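Local coordinates for protein HP0035 (Helicobacter pylori, PDB 3F42) that probably binds DNA and alters its conformation, working as a homodimer that may take part in nucleoid organisation, gene regulation and DNA protection, at residues M15-F19 against F90-G94; K34-V40 against Y69-A73. All blocks are in the same frame, centred on the assembly; numbering follows the deposited sequence. Where two conformers were deposited one is given.

In the fold
The chain runs helix 5-27, a three-stranded antiparallel sheet and then the long helix 63-93, and the two contacts tie this last helix to what precedes it at two separate places. Interaction 1 joins its C-terminal end back to helix 5-27; interaction 2 sets an earlier part of it against the turn between strands 30-35 and 40-45. In sequence both segments of interaction 2 fall between the two of interaction 1. Their centres are 34 Å apart, on opposite sides of the chain's centre, and their nearest atoms about 22 Å. Both contacts also touch the fourth subunit, so helix 63-93 makes contacts both within the chain and between subunits.

Interaction 1: residues M15-F19 against F90-G94; sequences MKKEF and FNMLG
Helix 5-27 and the C-terminal end of helix 63-93 run past each other in opposite directions, and M92 is the side chain that bridges them to M15, E18 and F19. It reaches across with CG anti to the backbone N (chi1 178°) and stays straight as far as SE, then bends at chi3, the rotation about CG-SE, which places the methyl. The methyl at its tip then settles beside the first helix, with M92 CE 3.4 Å from M15 O and 3.8 Å from M15 CB. Further back, SE lies alongside the backbone of the next turn, 4.2 Å from F19 CA, and comes obliquely to the F19 ring. E18 covers another flank of the same chain. Its extended side chain runs antiparallel to the M92 chain, bringing the carboxylate over the methylene: E18 OE2 is 3.3 Å from M92 CG and E18 OE1 3.5 Å from that same carbon. No hydrogen bond joins the two segments; the carboxylate simply lies against the M92 methylene and selenium.

The other link is made by L93 and M15. The L93 side chain sets out away from helix 5-27, yet its CD2 branch swings round to meet the end of M15, the two side chains nearly perpendicular. The packing is tight there, with M15 CE 3.3 Å from L93 CD2. Neighbouring copies complete the surroundings: M15 packs on L12 of the second subunit and L93 of the third, while the F19 ring stacks with F5 of the second. This apolar patch, buried around M15 and M92, is thus shared between one chain and its partners, and antiparallel pairing of the first and last helices, which flank the sheet in sequence, fits the helix-sheet-helix fold of the YbaB/EbfC family.

Interaction 2: residues K34-V40 against Y69-A73; sequences KSGGGMV and YLMSA
Y69 O is gripped by two donors that arrive from opposite faces of its carbonyl plane: S35 OG at 2.6 Å and the amide of A73, part of the regular helix, with A73 N at 3.0 Å. The hydroxyl belongs to a beta hairpin whose strands 30-35 and 40-45 meet in a glycine-rich turn, and this bond fastens the hairpin to helix 63-93. OG comes in at a C=O...OG angle of 114°, but from above the carbonyl plane, 46° out of it. S35 sends OG between its own backbone N and carbonyl carbon, the setting that turns the hydroxyl onto the helix.

At the end of the hairpin, M39 and V40 both face S35 in a classic beta bulge. S35 N and V40 O are 3.1 Å apart, and V40 N returns a bond to S35 O, so the strand pair closes right at the residue that holds the helix. Between them G36, G37 and G38 all take positive phi and carry the chain round the turn. M39 also makes backbone hydrogen bonds with D56, linking the bulge to the chain just past strand 50-55.

Next to the polar bond, V40 meets the helix with both branches. V40 CG1 sits 3.9 Å from A73 CB and 4.0 Å from L70 CD2, whereas V40 CG2 rests 3.7 Å from Y69 CB. L70 packs in turn on I55 of the fourth subunit. Beyond this apolar seam the Y69 side chain lies close to a bound 1,2-ethanediol, probably from the crystallisation liquor. One face of the Y69 ring is turned to G36, which, with no side chain in the way, makes a CH-pi contact by placing its CA 3.5 Å from the centroid of the Y69 ring, only 8° off the ring normal.

Interaction 1: residues M15-F19 against F90-G94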
loop_
_atom_site.group_PDB
_atom_site.type_symbol
_atom_site.label_atom_id
_atom_site.label_comp_id
_atom_site.label_asym_id
_atom_site.label_seq_id
_atom_site.Cartn_x
_atom_site.Cartn_y
_atom_site.Cartn_z
HETATM N N MSE A 15 -5.453 -0.107 2.373
HETATM C CA MSE A 15 -4.530 -0.255 3.505
HETATM C C MSE A 15 -3.745 1.027 3.759
HETATM O O MSE A 15 -3.562 1.417 4.925
HETATM C CB MSE A 15 -3.616 -1.445 3.295
HETATM C CG MSE A 15 -4.353 -2.704 3.543
HETATM SE SE MSE A 15 -3.142 -4.153 3.166
HETATM C CE MSE A 15 -2.230 -4.178 4.813
ATOM N N LYS A 16 -3.339 1.721 2.685
ATOM C CA LYS A 16 -2.587 2.970 2.839
ATOM C C LYS A 16 -3.495 4.060 3.404
ATOM O O LYS A 16 -3.044 4.886 4.185
ATOM C CB LYS A 16 -1.933 3.401 1.521
ATOM C CG LYS A 16 -1.101 4.711 1.639
ATOM C CD LYS A 16 -0.878 5.374 0.271
ATOM C CE LYS A 16 -0.380 6.821 0.454
ATOM N NZ LYS A 16 -0.161 7.508 -0.854
ATOM N N LYS A 17 -4.771 4.040 3.033
ATOM C CA LYS A 17 -5.719 4.998 3.595
ATOM C C LYS A 17 -5.892 4.782 5.109
ATOM O O LYS A 17 -5.798 5.744 5.905
ATOM C CB LYS A 17 -7.066 4.917 2.871
ATOM C CG LYS A 17 -8.142 5.797 3.517
ATOM C CD LYS A 17 -9.374 5.856 2.613
ATOM C CE LYS A 17 -10.407 6.865 3.086
ATOM N NZ LYS A 17 -11.033 6.452 4.371
ATOM N N GLU A 18 -6.122 3.526 5.498
ATOM C CA GLU A 18 -6.248 3.138 6.900
ATOM C C GLU A 18 -4.970 3.496 7.660
ATOM O O GLU A 18 -5.038 4.033 8.802
ATOM C CB GLU A 18 -6.471 1.628 7.019
ATOM C CG GLU A 18 -6.936 1.225 8.418
ATOM C CD GLU A 18 -6.988 -0.283 8.642
ATOM O OE1 GLU A 18 -6.818 -1.087 7.690
ATOM O OE2 GLU A 18 -7.183 -0.670 9.813
ATOM N N PHE A 19 -3.822 3.182 7.070
ATOM C CA PHE A 19 -2.546 3.453 7.715
ATOM C C PHE A 19 -2.429 4.966 8.036
ATOM O O PHE A 19 -2.033 5.358 9.155
ATOM C CB PHE A 19 -1.388 3.001 6.819
ATOM C CG PHE A 19 -0.056 3.120 7.462
ATOM C CD1 PHE A 19 0.479 2.045 8.158
ATOM C CD2 PHE A 19 0.633 4.323 7.458
ATOM C CE1 PHE A 19 1.700 2.148 8.799
ATOM C CE2 PHE A 19 1.865 4.452 8.115
ATOM C CZ PHE A 19 2.406 3.375 8.789
ATOM N N PHE A 90 0.213 -5.440 13.867
ATOM C CA PHE A 90 -0.453 -6.765 13.888
ATOM C C PHE A 90 -1.981 -6.644 13.859
ATOM O O PHE A 90 -2.670 -7.400 13.148
ATOM C CB PHE A 90 0.010 -7.562 15.120
ATOM C CG PHE A 90 1.364 -8.189 14.973
ATOM C CD1 PHE A 90 1.485 -9.556 14.746
ATOM C CD2 PHE A 90 2.525 -7.426 15.072
ATOM C CE1 PHE A 90 2.750 -10.154 14.643
ATOM C CE2 PHE A 90 3.774 -7.996 14.965
ATOM C CZ PHE A 90 3.899 -9.383 14.741
ATOM N N ASN A 91 -2.526 -5.692 14.600
ATOM C CA ASN A 91 -3.989 -5.558 14.697
ATOM C C ASN A 91 -4.639 -4.957 13.474
ATOM O O ASN A 91 -5.758 -5.339 13.123
ATOM C CB ASN A 91 -4.417 -4.837 15.984
ATOM C CG ASN A 91 -4.237 -5.695 17.237
ATOM O OD1 ASN A 91 -3.593 -5.253 18.212
ATOM N ND2 ASN A 91 -4.797 -6.929 17.235
HETATM N N MSE A 92 -3.931 -4.066 12.780
HETATM C CA MSE A 92 -4.452 -3.516 11.541
HETATM C C MSE A 92 -4.601 -4.641 10.503
HETATM O O MSE A 92 -5.662 -4.786 9.861
HETATM C CB MSE A 92 -3.556 -2.398 10.998
HETATM C CG MSE A 92 -4.098 -1.903 9.714
HETATM SE SE MSE A 92 -3.089 -0.516 8.903
HETATM C CE MSE A 92 -3.187 -1.194 7.064
ATOM N N LEU A 93 -3.538 -5.436 10.371
ATOM C CA LEU A 93 -3.508 -6.641 9.550
ATOM C C LEU A 93 -4.527 -7.706 10.032
ATOM O O LEU A 93 -4.931 -8.591 9.255
ATOM C CB LEU A 93 -2.073 -7.210 9.513
ATOM C CG LEU A 93 -0.984 -6.265 8.972
ATOM C CD1 LEU A 93 0.428 -6.887 8.994
ATOM C CD2 LEU A 93 -1.328 -5.816 7.569
ATOM N N GLY A 94 -4.968 -7.576 11.283
ATOM C CA GLY A 94 -5.918 -8.514 11.912
ATOM C C GLY A 94 -7.368 -8.036 12.030
ATOM O O GLY A 94 -7.750 -6.988 11.472
#

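Interaction 2: residues K34-V40 against Y69-A73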
loop_
_atom_site.group_PDB
_atom_site.type_symbol
_atom_site.label_atom_id
_atom_site.label_comp_id
_atom_site.label_asym_id
_atom_site.label_seq_id
_atom_site.Cartn_x
_atom_site.Cartn_y
_atom_site.Cartn_z
ATOM N N LYS A 34 7.437 8.844 33.802
ATOM C CA LYS A 34 8.110 9.560 34.890
ATOM C C LYS A 34 9.179 8.675 35.501
ATOM O O LYS A 34 9.086 7.433 35.472
ATOM C CB LYS A 34 7.104 9.993 35.936
ATOM C CG LYS A 34 6.109 11.009 35.347
ATOM C CD LYS A 34 5.226 11.634 36.406
ATOM C CE LYS A 34 4.066 12.354 35.730
ATOM N NZ LYS A 34 4.455 13.605 35.018
ATOM N N SER A 35 10.196 9.317 36.044
ATOM C CA SER A 35 11.211 8.589 36.822
ATOM C C SER A 35 11.712 9.478 37.922
ATOM O O SER A 35 11.285 10.650 38.059
ATOM C CB SER A 35 12.384 8.205 35.910
ATOM O OG SER A 35 12.964 9.391 35.420
ATOM N N GLY A 36 12.645 8.959 38.720
ATOM C CA GLY A 36 13.243 9.804 39.763
ATOM C C GLY A 36 12.234 10.351 40.762
ATOM O O GLY A 36 12.330 11.513 41.158
ATOM N N GLY A 37 11.287 9.513 41.155
ATOM C CA GLY A 37 10.259 9.901 42.126
ATOM C C GLY A 37 9.418 11.044 41.588
ATOM O O GLY A 37 8.919 11.884 42.372
ATOM N N GLY A 38 9.242 11.073 40.272
ATOM C CA GLY A 38 8.484 12.132 39.605
ATOM C C GLY A 38 9.278 13.375 39.235
ATOM O O GLY A 38 8.701 14.323 38.671
HETATM N N MSE A 39 10.574 13.406 39.527
HETATM C CA MSE A 39 11.410 14.575 39.213
HETATM C C MSE A 39 11.751 14.694 37.736
HETATM O O MSE A 39 12.223 15.736 37.288
HETATM C CB MSE A 39 12.699 14.565 40.040
HETATM C CG MSE A 39 12.447 14.690 41.519
HETATM SE SE MSE A 39 14.127 14.891 42.480
HETATM C CE MSE A 39 14.883 13.125 42.217
ATOM N N VAL A 40 11.542 13.606 36.990
ATOM C CA VAL A 40 11.704 13.659 35.529
ATOM C C VAL A 40 10.380 13.245 34.907
ATOM O O VAL A 40 9.802 12.259 35.324
ATOM C CB VAL A 40 12.840 12.737 35.047
ATOM C CG1 VAL A 40 12.814 12.561 33.512
ATOM C CG2 VAL A 40 14.204 13.281 35.461
ATOM N N TYR A 69 18.006 9.142 35.527
ATOM C CA TYR A 69 16.553 9.273 35.509
ATOM C C TYR A 69 16.013 9.682 34.130
ATOM O O TYR A 69 14.975 9.197 33.731
ATOM C CB TYR A 69 16.060 10.263 36.569
ATOM C CG TYR A 69 16.360 9.805 37.971
ATOM C CD1 TYR A 69 16.209 8.448 38.328
ATOM C CD2 TYR A 69 16.794 10.711 38.947
ATOM C CE1 TYR A 69 16.477 8.010 39.630
ATOM C CE2 TYR A 69 17.068 10.285 40.239
ATOM C CZ TYR A 69 16.903 8.933 40.574
ATOM O OH TYR A 69 17.170 8.485 41.861
ATOM N N LEU A 70 16.729 10.525 33.407
ATOM C CA LEU A 70 16.343 10.811 32.012
ATOM C C LEU A 70 16.353 9.548 31.179
ATOM O O LEU A 70 15.374 9.242 30.477
ATOM C CB LEU A 70 17.260 11.848 31.370
ATOM C CG LEU A 70 16.918 13.279 31.798
ATOM C CD1 LEU A 70 18.125 14.193 31.517
ATOM C CD2 LEU A 70 15.650 13.808 31.045
HETATM N N MSE A 71 17.442 8.805 31.227
HETATM C CA MSE A 71 17.513 7.579 30.425
HETATM C C MSE A 71 16.433 6.545 30.790
HETATM O O MSE A 71 15.876 5.908 29.883
HETATM C CB MSE A 71 18.885 6.947 30.567
HETATM C CG MSE A 71 19.914 7.735 29.810
HETATM SE SE MSE A 71 21.622 6.802 29.783
HETATM C CE MSE A 71 21.101 5.273 28.758
ATOM N N SER A 72 16.135 6.403 32.093
ATOM C CA SER A 72 15.102 5.503 32.550
ATOM C C SER A 72 13.722 5.905 31.969
ATOM O O SER A 72 13.035 5.073 31.367
ATOM C CB SER A 72 15.020 5.556 34.095
ATOM O OG SER A 72 14.017 4.681 34.530
ATOM N N ALA A 73 13.367 7.177 32.130
ATOM C CA ALA A 73 12.031 7.651 31.676
ATOM C C ALA A 73 11.941 7.581 30.164
ATOM O O ALA A 73 10.901 7.160 29.611
ATOM C CB ALA A 73 11.752 9.068 32.144
#